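Local atomic coordinates of phosphosugar isomerase (Escherichia coli O6:H1, PDB entry 5UQI), a protein that probably interconverts arabinose-5-phosphate and ribulose-5-phosphate as a sugar isomerase domain enzyme, and binds arabinose-5-phosphate. Residues Q40-Q43 with G44-F48; E105-A108 with T109-S112; D166-A169 with L170-E174. All coordinates share one frame; numbering follows the deposited sequence.

Contact 1. Residues Q40-Q43 with G44-F48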
loop_
_atom_site.group_PDB
_atom_site.type_symbol
_atom_site.label_atom_id
_atom_site.label_comp_id
_atom_site.label_asym_id
_atom_site.label_seq_id
_atom_site.Cartn_x
_atom_site.Cartn_y
_atom_site.Cartn_z
ATOM N N GLN A 40 4.381 2.426 -14.405
ATOM C CA GLN A 40 5.468 2.590 -15.373
ATOM C C GLN A 40 5.389 3.906 -16.135
ATOM O O GLN A 40 6.414 4.406 -16.614
ATOM C CB GLN A 40 5.407 1.429 -16.370
ATOM C CG GLN A 40 5.980 0.142 -15.786
ATOM C CD GLN A 40 5.979 -1.002 -16.786
ATOM O OE1 GLN A 40 5.021 -1.188 -17.519
ATOM N NE2 GLN A 40 7.029 -1.804 -16.758
ATOM N N SER A 41 4.168 4.426 -16.259
ATOM C CA SER A 41 3.867 5.641 -16.991
ATOM C C SER A 41 4.163 6.870 -16.164
ATOM O O SER A 41 4.257 7.986 -16.714
ATOM C CB SER A 41 2.397 5.649 -17.466
ATOM O OG SER A 41 1.475 6.040 -16.436
ATOM N N CYS A 42 4.353 6.696 -14.843
ATOM C CA CYS A 42 4.513 7.859 -13.958
ATOM C C CYS A 42 5.756 8.645 -14.319
ATOM O O CYS A 42 6.853 8.085 -14.327
ATOM C CB CYS A 42 4.507 7.377 -12.504
ATOM S SG CYS A 42 4.722 8.707 -11.305
ATOM N N GLN A 43 5.589 9.916 -14.656
ATOM C CA GLN A 43 6.713 10.772 -14.959
ATOM C C GLN A 43 7.213 11.567 -13.758
ATOM O O GLN A 43 8.223 12.249 -13.844
ATOM C CB GLN A 43 6.265 11.741 -16.065
ATOM C CG GLN A 43 5.899 11.019 -17.346
ATOM C CD GLN A 43 5.598 12.002 -18.449
ATOM O OE1 GLN A 43 6.445 12.822 -18.820
ATOM N NE2 GLN A 43 4.383 11.948 -18.963
ATOM N N GLY A 44 6.464 11.498 -12.649
ATOM C CA GLY A 44 6.885 12.216 -11.433
ATOM C C GLY A 44 7.183 11.166 -10.356
ATOM O O GLY A 44 7.789 10.147 -10.646
ATOM N N LYS A 45 6.786 11.457 -9.125
ATOM C CA LYS A 45 6.983 10.522 -8.041
ATOM C C LYS A 45 5.692 9.774 -7.722
ATOM O O LYS A 45 4.603 10.265 -8.016
ATOM C CB LYS A 45 7.408 11.319 -6.810
ATOM C CG LYS A 45 8.748 12.038 -7.124
ATOM C CD LYS A 45 9.571 12.359 -5.894
ATOM C CE LYS A 45 10.539 13.473 -6.201
ATOM N NZ LYS A 45 11.712 12.957 -6.939
ATOM N N VAL A 46 5.826 8.571 -7.155
ATOM C CA VAL A 46 4.695 7.830 -6.614
ATOM C C VAL A 46 4.505 8.262 -5.162
ATOM O O VAL A 46 5.388 8.060 -4.351
ATOM C CB VAL A 46 4.880 6.290 -6.737
ATOM C CG1 VAL A 46 3.728 5.525 -6.112
ATOM C CG2 VAL A 46 5.115 5.901 -8.217
ATOM N N VAL A 47 3.364 8.885 -4.879
ATOM C CA VAL A 47 3.164 9.454 -3.516
ATOM C C VAL A 47 2.210 8.549 -2.809
ATOM O O VAL A 47 1.071 8.337 -3.251
ATOM C CB VAL A 47 2.597 10.862 -3.590
ATOM C CG1 VAL A 47 2.346 11.397 -2.177
ATOM C CG2 VAL A 47 3.525 11.770 -4.375
ATOM N N PHE A 48 2.673 7.965 -1.687
ATOM C CA PHE A 48 1.809 7.077 -0.901
ATOM C C PHE A 48 1.177 7.878 0.228
ATOM O O PHE A 48 1.875 8.666 0.896
ATOM C CB PHE A 48 2.641 5.939 -0.249
ATOM C CG PHE A 48 3.015 4.839 -1.180
ATOM C CD1 PHE A 48 4.177 4.932 -1.948
ATOM C CD2 PHE A 48 2.212 3.664 -1.218
ATOM C CE1 PHE A 48 4.528 3.870 -2.835
ATOM C CE2 PHE A 48 2.572 2.603 -2.088
ATOM C CZ PHE A 48 3.747 2.693 -2.834
#

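Contact 2. Residues E105-A108 with T109-S112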
loop_
_atom_site.group_PDB
_atom_site.type_symbol
_atom_site.label_atom_id
_atom_site.label_comp_id
_atom_site.label_asym_id
_atom_site.label_seq_id
_atom_site.Cartn_x
_atom_site.Cartn_y
_atom_site.Cartn_z
ATOM N N GLU A 105 -10.051 10.332 7.597
ATOM C CA GLU A 105 -8.899 11.156 7.241
ATOM C C GLU A 105 -8.446 10.974 5.797
ATOM O O GLU A 105 -7.948 11.923 5.180
ATOM C CB GLU A 105 -7.712 10.823 8.212
ATOM C CG GLU A 105 -7.994 11.175 9.670
ATOM C CD GLU A 105 -8.557 10.010 10.471
ATOM O OE1 GLU A 105 -9.250 9.096 9.897
ATOM O OE2 GLU A 105 -8.411 10.044 11.700
ATOM N N ILE A 106 -8.588 9.780 5.231
ATOM C CA ILE A 106 -8.154 9.558 3.889
ATOM C C ILE A 106 -9.198 10.097 2.919
ATOM O O ILE A 106 -8.828 10.711 1.944
ATOM C CB ILE A 106 -7.891 8.044 3.622
ATOM C CG1 ILE A 106 -6.875 7.487 4.612
ATOM C CG2 ILE A 106 -7.461 7.797 2.188
ATOM C CD1 ILE A 106 -5.493 8.166 4.430
ATOM N N LEU A 107 -10.470 9.888 3.238
ATOM C CA LEU A 107 -11.477 10.467 2.295
ATOM C C LEU A 107 -11.393 11.990 2.252
ATOM O O LEU A 107 -11.778 12.577 1.219
ATOM C CB LEU A 107 -12.877 10.105 2.713
ATOM C CG LEU A 107 -13.095 8.621 2.829
ATOM C CD1 LEU A 107 -14.499 8.280 3.335
ATOM C CD2 LEU A 107 -12.894 7.837 1.554
ATOM N N ALA A 108 -10.978 12.623 3.366
ATOM C CA ALA A 108 -10.838 14.079 3.419
ATOM C C ALA A 108 -9.846 14.647 2.434
ATOM O O ALA A 108 -9.915 15.834 2.089
ATOM C CB ALA A 108 -10.439 14.504 4.826
ATOM N N THR A 109 -8.905 13.819 1.940
ATOM C CA THR A 109 -8.003 14.299 0.953
ATOM C C THR A 109 -8.577 14.407 -0.464
ATOM O O THR A 109 -7.969 14.981 -1.382
ATOM C CB THR A 109 -6.748 13.395 0.801
ATOM O OG1 THR A 109 -7.090 12.144 0.221
ATOM C CG2 THR A 109 -5.994 13.197 2.137
ATOM N N LEU A 110 -9.727 13.726 -0.674
ATOM C CA LEU A 110 -10.165 13.481 -2.066
ATOM C C LEU A 110 -10.686 14.726 -2.860
ATOM O O LEU A 110 -10.311 14.893 -4.001
ATOM C CB LEU A 110 -11.203 12.354 -2.114
ATOM C CG LEU A 110 -10.619 11.001 -1.696
ATOM C CD1 LEU A 110 -11.760 10.045 -1.576
ATOM C CD2 LEU A 110 -9.633 10.506 -2.737
ATOM N N PRO A 111 -11.491 15.596 -2.215
ATOM C CA PRO A 111 -11.888 16.779 -3.018
ATOM C C PRO A 111 -10.730 17.599 -3.573
ATOM O O PRO A 111 -10.718 17.939 -4.777
ATOM C CB PRO A 111 -12.744 17.573 -2.042
ATOM C CG PRO A 111 -13.300 16.574 -1.075
ATOM C CD PRO A 111 -12.121 15.599 -0.893
ATOM N N SER A 112 -9.671 17.832 -2.730
ATOM C CA SER A 112 -8.551 18.524 -3.247
ATOM C C SER A 112 -7.824 17.720 -4.312
ATOM O O SER A 112 -7.398 18.257 -5.293
ATOM C CB SER A 112 -7.543 18.915 -2.122
ATOM O OG SER A 112 -8.153 19.850 -1.206
HETATM O O HOH W 1 -9.801 17.722 0.169
#

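Contact 3. Residues D166-A169 with L170-E174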
loop_
_atom_site.group_PDB
_atom_site.type_symbol
_atom_site.label_atom_id
_atom_site.label_comp_id
_atom_site.label_asym_id
_atom_site.label_seq_id
_atom_site.Cartn_x
_atom_site.Cartn_y
_atom_site.Cartn_z
ATOM N N ASP A 166 5.456 -4.754 -1.781
ATOM C CA ASP A 166 6.845 -5.157 -2.006
ATOM C C ASP A 166 6.962 -5.857 -3.386
ATOM O O ASP A 166 7.920 -5.560 -4.145
ATOM C CB ASP A 166 7.346 -6.164 -0.999
ATOM C CG ASP A 166 7.799 -5.582 0.336
ATOM O OD1 ASP A 166 7.867 -4.367 0.490
ATOM O OD2 ASP A 166 8.126 -6.479 1.226
ATOM N N ALA A 167 5.985 -6.728 -3.677
ATOM C CA ALA A 167 6.045 -7.482 -4.948
ATOM C C ALA A 167 5.874 -6.538 -6.134
ATOM O O ALA A 167 6.561 -6.691 -7.135
ATOM C CB ALA A 167 4.961 -8.553 -4.975
ATOM N N VAL A 168 4.955 -5.555 -6.033
ATOM C CA VAL A 168 4.820 -4.535 -7.055
ATOM C C VAL A 168 6.118 -3.774 -7.262
ATOM O O VAL A 168 6.594 -3.574 -8.384
ATOM C CB VAL A 168 3.628 -3.617 -6.754
ATOM C CG1 VAL A 168 3.626 -2.463 -7.747
ATOM C CG2 VAL A 168 2.331 -4.456 -6.773
ATOM N N ALA A 169 6.737 -3.315 -6.158
ATOM C CA ALA A 169 7.986 -2.603 -6.242
ATOM C C ALA A 169 9.054 -3.457 -6.960
ATOM O O ALA A 169 9.766 -2.925 -7.806
ATOM C CB ALA A 169 8.488 -2.268 -4.784
ATOM N N LEU A 170 9.162 -4.722 -6.550
ATOM C CA LEU A 170 10.210 -5.589 -7.144
ATOM C C LEU A 170 9.928 -5.894 -8.610
ATOM O O LEU A 170 10.898 -5.954 -9.392
ATOM C CB LEU A 170 10.406 -6.863 -6.330
ATOM C CG LEU A 170 11.015 -6.578 -4.933
ATOM C CD1 LEU A 170 10.983 -7.838 -4.050
ATOM C CD2 LEU A 170 12.394 -5.944 -4.965
ATOM N N ALA A 171 8.646 -6.015 -8.993
ATOM C CA ALA A 171 8.329 -6.254 -10.418
ATOM C C ALA A 171 8.664 -5.010 -11.229
ATOM O O ALA A 171 9.301 -5.104 -12.251
ATOM C CB ALA A 171 6.865 -6.586 -10.554
ATOM N N LEU A 172 8.331 -3.792 -10.729
ATOM C CA LEU A 172 8.694 -2.570 -11.461
ATOM C C LEU A 172 10.236 -2.490 -11.592
ATOM O O LEU A 172 10.737 -2.087 -12.641
ATOM C CB LEU A 172 8.179 -1.282 -10.747
ATOM C CG LEU A 172 6.674 -1.117 -10.748
ATOM C CD1 LEU A 172 6.340 -0.048 -9.698
ATOM C CD2 LEU A 172 6.242 -0.671 -12.140
ATOM N N SER A 173 10.949 -2.860 -10.518
ATOM C CA SER A 173 12.401 -2.749 -10.466
ATOM C C SER A 173 13.013 -3.679 -11.534
ATOM O O SER A 173 13.875 -3.227 -12.320
ATOM C CB SER A 173 12.874 -3.143 -9.055
ATOM O OG SER A 173 14.273 -2.859 -8.915
ATOM N N GLU A 174 12.524 -4.919 -11.586
ATOM C CA GLU A 174 13.015 -5.910 -12.593
ATOM C C GLU A 174 12.680 -5.437 -13.978
ATOM O O GLU A 174 13.537 -5.457 -14.863
ATOM C CB GLU A 174 12.461 -7.294 -12.296
ATOM C CG GLU A 174 12.836 -8.360 -13.328
ATOM C CD GLU A 174 12.743 -9.767 -12.767
ATOM O OE1 GLU A 174 12.985 -9.975 -11.545
ATOM O OE2 GLU A 174 12.432 -10.677 -13.570
#

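Contact 1. Residues Q40-Q43 with G44-F48
The helix-to-strand connection that leads into the first strand of the SIS domain sheet is filled on its inner side by Cys42, whose thiol lies over the chain at Gly44 and Lys45. Helix 32-41 ends just before it, and strand 46-50 begins just after. The chain turns between them at Gln43 and Gly44.

The Cys42 side chain points toward the residues that follow. Its sulfur stands opposite the backbone nitrogen (chi1 179°), which swings it across the inside of the bend. There Cys42 SG lies 3.5 Å from Gly44 O and 3.6 Å from Gly44 N. Cys42 SG is also 3.6 Å from Lys45 O. No hydrogen bond joins the two segments, so the bend is packed rather than tied across. The apolar part of the contact is small. Val46 CG2 comes to 4.2 Å from Cys42 SG, and this methyl is the branch on the backbone-nitrogen side of Val46. Gln43 turns its side chain away. Lys45 also points away from the bend.

On the helix side, Ser41 OG is hydrogen-bonded to Val38 O, one turn back. On the strand side, Lys45 N is hydrogen-bonded to Asp92 OD1, and Cys42 also touches Val93 of the neighbouring strand. Beyond the bend, Val46 and Phe48 are buried, and Phe48 meets Phe65 edge-to-face. A tight connection from a helix into a parallel strand, here the one next to edge strand 72-76, fits the three-layer alpha/beta fold of SIS domains.

Contact 2. Residues E105-A108 with T109-S112
Ile106 O is gripped twice by Thr109, through its hydroxyl and through its backbone N-H. The two bonds lie at the joint between helix 104-107 and helix 110-116, where a type I beta turn runs from Leu107 to Leu110. Thr109 OG1 donates to Ile106 O at 2.8 Å and lies in the carbonyl plane. Thr109 N reaches the same oxygen, Ile106 O, at 3.1 Å from well above that plane. With chi1 at 69°, the hydroxyl sits between the backbone nitrogen and the carbonyl carbon of its own residue, a rotation that turns it back along the chain onto Ile106 O. The methyl CG2 reaches toward Glu105 O.

Leu110 N closes the turn on Leu107 O at 3.0 Å, again from above the carbonyl plane. The two leucine side chains meet at an angle, with Leu107 CD2 4.0 Å from Leu110 CD1. Both pack on helix 130-134. Ile106 faces strand 93-97 and Val51, and its side chain is about 5 Å from the bound arabinose-5-phosphate.

Pro111 has no N-H to give. A water bridges past it, donating to Ala108 O at 2.7 Å and accepting from Ser112 N at 2.9 Å.

Contact 3. Residues D166-A169 with L170-E174
The backbone from Asp166 to Glu174 is regular alpha helix, and the N-H groups of Leu170 to Glu174 each bond the carbonyl four residues earlier. Leu170 N donates to Asp166 O at 2.8 Å, and Ala171 N to Ala167 O at 2.9 Å. The straightest of the four bonds across the segments runs from Leu172 N to Val168 O, with 169° at the hydrogen. Ser173 N completes the set on Ala169 O at 3.0 Å.

The main side-chain contact follows the same spacing. Val168 and Leu172 lie side by side and point the same way. Val168 CG1 meets Leu172 CD1 at 4.1 Å, methyl to methyl. Leu172 CG stands opposite its own carbonyl carbon (chi1 -68°), and this leans the branch back along the helix over Val168 O, 3.4 Å from Leu172 CG. Leu170 repeats the pattern one turn after Asp166, with Leu170 CG 3.4 Å from Asp166 O. Ala171 CB rests 3.4 Å from Ala167 O.

The two polar side chains turn to other parts of the chain. Asp166 OD1 forms a salt bridge with Lys60 NZ, and Ser173 OG is hydrogen-bonded to Thr68 O. Both partners belong to helix 52-67 or the loop just after it.

Helix 156-175 packs on two neighbouring helices. Val168 packs on Leu39 of helix 32-41, and Leu172 on Ile36, Leu39 and Gln40. Ala169 packs on Thr64 and Phe65 of helix 52-67, which in turn lies against strand 46-50 through Phe48.

Contact 1 is a surface bend, while contacts 2 and 3 are partly buried. Contact 1 has no hydrogen bond between its segments and relies on a sulfur packed in a turn. Contact 2 joins two short helices by a carbonyl oxygen that accepts two hydrogen bonds from one threonine, and by a bridging water. Contact 3 has plain helical bonding and apolar packing, and its two polar side chains bond outside the segments. Contact 1 begins at the end of helix 32-41, on which the helix of contact 3 packs; Gln40 CG is 3.7 Å from Leu172 CD2. Contact 2 touches neither. It lies across the chain's centre from contact 3, about 28 Å between centres, near the bound sugar phosphate.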